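Local coordinates for protein putative fumarylpyruvate hydrolase (Burkholderia cenocepacia, PDB 4MAQ) that is a putative hydrolase of the fumarylacetoacetate hydrolase (FAH) family, present as two chains in its assembly, at residues V213-G225 against I229-P240. Sequence-based numbering, arbitrary orientation.
Sequences VGALQPGDRVTGG and IATFEFVVGAKP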
ATOM      1  N   VAL B 213     -22.575  -6.856  -4.492  1.00 15.25           N
ATOM      2  CA  VAL B 213     -21.837  -6.347  -3.326  1.00 17.04           C
ATOM      3  C   VAL B 213     -22.839  -6.084  -2.203  1.00 16.46           C
ATOM      4  O   VAL B 213     -23.916  -5.514  -2.433  1.00 18.22           O
ATOM      5  CB  VAL B 213     -21.042  -5.037  -3.647  1.00 17.39           C
ATOM      6  CG1 VAL B 213     -21.966  -3.953  -4.210  1.00 20.22           C
ATOM      7  CG2 VAL B 213     -20.322  -4.497  -2.404  1.00 17.62           C
ATOM      8  N   GLY B 214     -22.511  -6.523  -0.988  1.00 15.34           N
ATOM      9  CA  GLY B 214     -23.413  -6.353   0.145  1.00 16.17           C
ATOM     10  C   GLY B 214     -22.650  -6.524   1.433  1.00 12.97           C
ATOM     11  O   GLY B 214     -21.447  -6.754   1.418  1.00 12.64           O
ATOM     12  N   ALA B 215     -23.346  -6.389   2.556  1.00 12.92           N
ATOM     13  CA  ALA B 215     -22.708  -6.391   3.878  1.00 12.99           C
ATOM     14  C   ALA B 215     -22.464  -7.788   4.460  1.00 11.75           C
ATOM     15  O   ALA B 215     -23.204  -8.743   4.174  1.00 15.09           O
ATOM     16  CB  ALA B 215     -23.547  -5.569   4.839  1.00 15.30           C
ATOM     17  N   LEU B 216     -21.447  -7.874   5.316  1.00 12.11           N
ATOM     18  CA  LEU B 216     -21.142  -9.049   6.149  1.00 10.32           C
ATOM     19  C   LEU B 216     -21.319  -8.658   7.601  1.00 11.06           C
ATOM     20  O   LEU B 216     -20.827  -7.613   8.017  1.00 12.39           O
ATOM     21  CB  LEU B 216     -19.695  -9.502   5.948  1.00 11.09           C
ATOM     22  CG  LEU B 216     -19.346 -10.017   4.558  1.00  9.92           C
ATOM     23  CD1 LEU B 216     -17.835 -10.280   4.474  1.00 11.90           C
ATOM     24  CD2 LEU B 216     -20.177 -11.243   4.212  1.00 11.75           C
ATOM     25  N   GLN B 217     -22.030  -9.491   8.361  1.00 11.58           N
ATOM     26  CA  GLN B 217     -22.181  -9.313   9.793  1.00 12.32           C
ATOM     27  C   GLN B 217     -21.166 -10.167  10.522  1.00 12.47           C
ATOM     28  O   GLN B 217     -20.763 -11.218  10.013  1.00 12.58           O
ATOM     29  CB  GLN B 217     -23.577  -9.752  10.249  1.00 13.93           C
ATOM     30  CG  GLN B 217     -24.716  -9.045   9.545  1.00 17.01           C
ATOM     31  CD  GLN B 217     -24.560  -7.545   9.605  1.00 18.58           C
ATOM     32  OE1 GLN B 217     -24.205  -6.991  10.646  1.00 24.46           O
ATOM     33  NE2 GLN B 217     -24.811  -6.872   8.481  1.00 20.68           N
ATOM     34  N   PRO B 218     -20.729  -9.724  11.718  1.00 13.52           N
ATOM     35  CA  PRO B 218     -19.917 -10.598  12.560  1.00 12.87           C
ATOM     36  C   PRO B 218     -20.553 -11.979  12.684  1.00 12.96           C
ATOM     37  O   PRO B 218     -21.765 -12.087  12.894  1.00 13.59           O
ATOM     38  CB  PRO B 218     -19.910  -9.863  13.904  1.00 13.10           C
ATOM     39  CG  PRO B 218     -20.083  -8.425  13.539  1.00 15.97           C
ATOM     40  CD  PRO B 218     -21.039  -8.446  12.388  1.00 14.49           C
ATOM     41  N   GLY B 219     -19.758 -13.030  12.482  1.00 12.26           N
ATOM     42  CA  GLY B 219     -20.256 -14.398  12.585  1.00 13.03           C
ATOM     43  C   GLY B 219     -20.707 -15.004  11.268  1.00 10.93           C
ATOM     44  O   GLY B 219     -20.960 -16.211  11.201  1.00 12.85           O
ATOM     45  N   ASP B 220     -20.846 -14.191  10.219  1.00 10.86           N
ATOM     46  CA  ASP B 220     -21.336 -14.741   8.953  1.00 10.12           C
ATOM     47  C   ASP B 220     -20.381 -15.804   8.403  1.00  9.34           C
ATOM     48  O   ASP B 220     -19.143 -15.657   8.505  1.00  9.81           O
ATOM     49  CB  ASP B 220     -21.514 -13.643   7.907  1.00 11.41           C
ATOM     50  CG  ASP B 220     -22.835 -12.905   8.026  1.00 11.24           C
ATOM     51  OD1 ASP B 220     -23.704 -13.310   8.826  1.00 14.30           O
ATOM     52  OD2 ASP B 220     -22.991 -11.901   7.295  1.00 13.27           O
ATOM     53  N   ARG B 221     -20.948 -16.838   7.779  1.00  9.56           N
ATOM     54  CA  ARG B 221     -20.176 -17.866   7.062  1.00  9.00           C
ATOM     55  C   ARG B 221     -20.143 -17.496   5.565  1.00  9.01           C
ATOM     56  O   ARG B 221     -21.185 -17.490   4.897  1.00 10.47           O
ATOM     57  CB  ARG B 221     -20.780 -19.271   7.255  1.00 10.04           C
ATOM     58  CG  ARG B 221     -20.016 -20.384   6.511  1.00 10.79           C
ATOM     59  CD  ARG B 221     -20.606 -21.788   6.761  1.00 11.36           C
ATOM     60  NE  ARG B 221     -20.678 -21.976   8.217  1.00 11.62           N
ATOM     61  CZ  ARG B 221     -19.653 -22.322   9.005  1.00 11.40           C
ATOM     62  NH1 ARG B 221     -18.494 -22.735   8.491  1.00 10.53           N
ATOM     63  NH2 ARG B 221     -19.799 -22.257  10.327  1.00 11.52           N
ATOM     64  N   VAL B 222     -18.954 -17.162   5.062  1.00  7.91           N
ATOM     65  CA  VAL B 222     -18.802 -16.723   3.676  1.00  9.54           C
ATOM     66  C   VAL B 222     -18.213 -17.866   2.875  1.00  8.98           C
ATOM     67  O   VAL B 222     -17.185 -18.440   3.256  1.00  9.43           O
ATOM     68  CB  VAL B 222     -17.881 -15.490   3.602  1.00  8.63           C
ATOM     69  CG1 VAL B 222     -17.894 -14.898   2.186  1.00 10.03           C
ATOM     70  CG2 VAL B 222     -18.303 -14.460   4.650  1.00  9.91           C
ATOM     71  N   THR B 223     -18.890 -18.221   1.793  1.00  8.66           N
ATOM     72  CA  THR B 223     -18.375 -19.193   0.838  1.00  8.57           C
ATOM     73  C   THR B 223     -18.322 -18.549  -0.532  1.00  7.84           C
ATOM     74  O   THR B 223     -18.968 -17.521  -0.778  1.00  8.23           O
ATOM     75  CB  THR B 223     -19.270 -20.451   0.782  1.00  9.64           C
ATOM     76  OG1 THR B 223     -20.635 -20.045   0.598  1.00  9.44           O
ATOM     77  CG2 THR B 223     -19.139 -21.272   2.068  1.00  9.77           C
ATOM     78  N   GLY B 224     -17.536 -19.137  -1.420  1.00  8.23           N
ATOM     79  CA  GLY B 224     -17.482 -18.627  -2.786  1.00  9.50           C
ATOM     80  C   GLY B 224     -16.458 -19.362  -3.591  1.00  8.15           C
ATOM     81  O   GLY B 224     -15.826 -20.327  -3.110  1.00  9.20           O
ATOM     82  N   GLY B 225     -16.285 -18.910  -4.828  1.00  8.21           N
ATOM     83  CA  GLY B 225     -15.378 -19.604  -5.710  1.00  9.87           C
ATOM     84  C   GLY B 225     -15.367 -19.089  -7.114  1.00  7.80           C
ATOM     85  O   GLY B 225     -16.181 -18.230  -7.489  1.00  9.02           O
ATOM     86  N   ILE B 229     -10.886 -22.955 -10.267  1.00  9.61           N
ATOM     87  CA  ILE B 229      -9.760 -22.269  -9.649  1.00  9.69           C
ATOM     88  C   ILE B 229      -9.683 -22.599  -8.155  1.00 10.61           C
ATOM     89  O   ILE B 229      -8.695 -23.194  -7.705  1.00 15.11           O
ATOM     90  CB  ILE B 229      -9.795 -20.729  -9.882  1.00  9.85           C
ATOM     91  CG1 ILE B 229      -9.834 -20.402 -11.385  1.00 10.04           C
ATOM     92  CG2 ILE B 229      -8.645 -20.020  -9.162  1.00 10.89           C
ATOM     93  CD1 ILE B 229      -8.677 -20.952 -12.199  1.00 10.81           C
ATOM     94  N   ALA B 230     -10.723 -22.242  -7.400  1.00  9.11           N
ATOM     95  CA  ALA B 230     -10.775 -22.552  -5.963  1.00  9.12           C
ATOM     96  C   ALA B 230     -12.164 -22.288  -5.443  1.00  9.48           C
ATOM     97  O   ALA B 230     -12.927 -21.520  -6.046  1.00  9.75           O
ATOM     98  CB  ALA B 230      -9.775 -21.691  -5.202  1.00 10.57           C
ATOM     99  N   THR B 231     -12.496 -22.917  -4.321  1.00  9.61           N
ATOM    100  CA  THR B 231     -13.619 -22.477  -3.506  1.00  9.46           C
ATOM    101  C   THR B 231     -13.073 -22.168  -2.129  1.00  9.99           C
ATOM    102  O   THR B 231     -11.939 -22.540  -1.805  1.00 11.50           O
ATOM    103  CB  THR B 231     -14.742 -23.535  -3.417  1.00 10.68           C
ATOM    104  OG1 THR B 231     -14.217 -24.727  -2.818  1.00 14.65           O
ATOM    105  CG2 THR B 231     -15.297 -23.840  -4.807  1.00 13.08           C
ATOM    106  N   PHE B 232     -13.871 -21.500  -1.314  1.00  9.39           N
ATOM    107  CA  PHE B 232     -13.455 -21.168   0.035  1.00  9.03           C
ATOM    108  C   PHE B 232     -14.650 -21.160   0.977  1.00  9.25           C
ATOM    109  O   PHE B 232     -15.835 -21.070   0.546  1.00  9.08           O
ATOM    110  CB  PHE B 232     -12.733 -19.810   0.114  1.00 10.32           C
ATOM    111  CG  PHE B 232     -13.613 -18.646  -0.193  1.00  9.04           C
ATOM    112  CD1 PHE B 232     -14.416 -18.070   0.782  1.00  9.47           C
ATOM    113  CD2 PHE B 232     -13.632 -18.092  -1.481  1.00  9.59           C
ATOM    114  CE1 PHE B 232     -15.242 -16.981   0.488  1.00  9.56           C
ATOM    115  CE2 PHE B 232     -14.460 -17.006  -1.782  1.00  9.62           C
ATOM    116  CZ  PHE B 232     -15.274 -16.459  -0.793  1.00 10.27           C
ATOM    117  N   GLU B 233     -14.312 -21.225   2.264  1.00  8.43           N
ATOM    118  CA  GLU B 233     -15.288 -21.105   3.352  1.00  8.22           C
ATOM    119  C   GLU B 233     -14.568 -20.491   4.550  1.00  7.76           C
ATOM    120  O   GLU B 233     -13.536 -20.994   4.959  1.00  9.83           O
ATOM    121  CB  GLU B 233     -15.858 -22.483   3.693  1.00  9.50           C
ATOM    122  CG  GLU B 233     -16.829 -22.508   4.891  1.00 10.35           C
ATOM    123  CD  GLU B 233     -17.696 -23.758   4.941  1.00 10.59           C
ATOM    124  OE1 GLU B 233     -17.862 -24.454   3.892  1.00 13.59           O
ATOM    125  OE2 GLU B 233     -18.231 -24.062   6.029  1.00 11.36           O
ATOM    126  N   PHE B 234     -15.087 -19.387   5.078  1.00  7.74           N
ATOM    127  CA  PHE B 234     -14.521 -18.786   6.303  1.00  7.76           C
ATOM    128  C   PHE B 234     -15.620 -18.132   7.106  1.00  8.14           C
ATOM    129  O   PHE B 234     -16.740 -17.937   6.608  1.00  8.79           O
ATOM    130  CB  PHE B 234     -13.358 -17.804   5.994  1.00  8.15           C
ATOM    131  CG  PHE B 234     -13.742 -16.541   5.235  1.00  8.34           C
ATOM    132  CD1 PHE B 234     -14.319 -15.453   5.883  1.00  8.36           C
ATOM    133  CD2 PHE B 234     -13.436 -16.403   3.875  1.00  9.26           C
ATOM    134  CE1 PHE B 234     -14.610 -14.276   5.189  1.00  9.06           C
ATOM    135  CE2 PHE B 234     -13.715 -15.226   3.182  1.00  9.08           C
ATOM    136  CZ  PHE B 234     -14.321 -14.161   3.832  1.00  8.63           C
ATOM    137  N   VAL B 235     -15.317 -17.832   8.365  1.00  8.45           N
ATOM    138  CA  VAL B 235     -16.267 -17.202   9.258  1.00  8.33           C
ATOM    139  C   VAL B 235     -15.752 -15.803   9.614  1.00  8.94           C
ATOM    140  O   VAL B 235     -14.574 -15.629   9.941  1.00  9.86           O
ATOM    141  CB  VAL B 235     -16.483 -18.067  10.538  1.00  9.93           C
ATOM    142  CG1 VAL B 235     -17.375 -17.368  11.546  1.00 11.96           C
ATOM    143  CG2 VAL B 235     -17.087 -19.417  10.159  1.00 11.58           C
ATOM    144  N   VAL B 236     -16.625 -14.807   9.539  1.00  9.56           N
ATOM    145  CA  VAL B 236     -16.278 -13.441   9.948  1.00  9.38           C
ATOM    146  C   VAL B 236     -16.199 -13.377  11.473  1.00  9.56           C
ATOM    147  O   VAL B 236     -17.097 -13.897  12.174  1.00 10.48           O
ATOM    148  CB  VAL B 236     -17.324 -12.453   9.427  1.00  9.97           C
ATOM    149  CG1 VAL B 236     -17.000 -11.034   9.863  1.00 10.97           C
ATOM    150  CG2 VAL B 236     -17.368 -12.517   7.904  1.00 12.02           C
ATOM    151  N   GLY B 237     -15.133 -12.768  11.983  1.00  9.05           N
ATOM    152  CA  GLY B 237     -14.959 -12.651  13.420  1.00 10.54           C
ATOM    153  C   GLY B 237     -15.925 -11.685  14.091  1.00 10.75           C
ATOM    154  O   GLY B 237     -16.765 -11.024  13.446  1.00 11.52           O
ATOM    155  N   ALA B 238     -15.794 -11.611  15.410  1.00 12.52           N
ATOM    156  CA  ALA B 238     -16.632 -10.753  16.239  1.00 13.02           C
ATOM    157  C   ALA B 238     -16.218  -9.287  16.061  1.00 12.09           C
ATOM    158  O   ALA B 238     -15.048  -8.971  15.854  1.00 12.05           O
ATOM    159  CB  ALA B 238     -16.512 -11.159  17.715  1.00 15.05           C
ATOM    160  N   LYS B 239     -17.185  -8.385  16.193  1.00 13.38           N
ATOM    161  CA  LYS B 239     -16.910  -6.956  16.155  1.00 13.29           C
ATOM    162  C   LYS B 239     -16.086  -6.538  17.381  1.00 13.35           C
ATOM    163  O   LYS B 239     -16.429  -6.888  18.512  1.00 15.39           O
ATOM    164  CB  LYS B 239     -18.228  -6.182  16.076  1.00 14.51           C
ATOM    165  CG  LYS B 239     -18.095  -4.683  15.890  1.00 14.97           C
ATOM    166  CD  LYS B 239     -19.475  -4.057  15.707  1.00 18.12           C
ATOM    167  CE  LYS B 239     -19.412  -2.588  15.302  1.00 23.13           C
ATOM    168  NZ  LYS B 239     -20.728  -2.105  14.788  1.00 28.80           N
ATOM    169  N   PRO B 240     -14.986  -5.801  17.157  1.00 13.37           N
ATOM    170  CA  PRO B 240     -14.134  -5.405  18.293  1.00 14.61           C
ATOM    171  C   PRO B 240     -14.759  -4.269  19.083  1.00 18.75           C
ATOM    172  O   PRO B 240     -14.342  -4.011  20.214  1.00 27.20           O
ATOM    173  CB  PRO B 240     -12.837  -4.954  17.610  1.00 16.32           C
ATOM    174  CG  PRO B 240     -13.270  -4.489  16.251  1.00 14.15           C
ATOM    175  CD  PRO B 240     -14.448  -5.335  15.856  1.00 13.31           C
ATOM    176  OXT PRO B 240     -15.684  -3.593  18.609  1.00 19.54           O
TER
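The F232 ring lies with one face against the backbone of G224, whose N sits 3.5 Å above the ring plane, over its centre, and whose CA makes a CH-pi contact with it, while V222 CG1 meets the ring edge, 3.8 Å from F232 CE1. The F234 ring is covered instead by a side chain: V222 CB stands over one face, offset toward the rim, 4.0 Å from the centroid, in a CH-pi contact. Both rings can lean over the partner strand because each CG sits between backbone N and carbonyl carbon (chi1 67° in F232). On the opposite face of the sheet, with R221, T223, E233 and V235, R221 NH1 donates to the anti lone pair of E233 OE2 (2.8 Å) in a salt bridge, guanidinium and carboxylate planes 75° apart, while V235 CG2 packs over a guanidinium face. This is an antiparallel hairpin; the type II turn Q217 to D220, braced by Q217 N to D220 OD2, leads into it and joins the pairing, G219 N and D220 O both bonding V236. In the wider fold, strand 221-226 is flanked by strands 230-236 and 164-169, with N170 binding R221 N and D220 OD1, while F232 packs on I89 and V118 of strands 85-95 and 111-122.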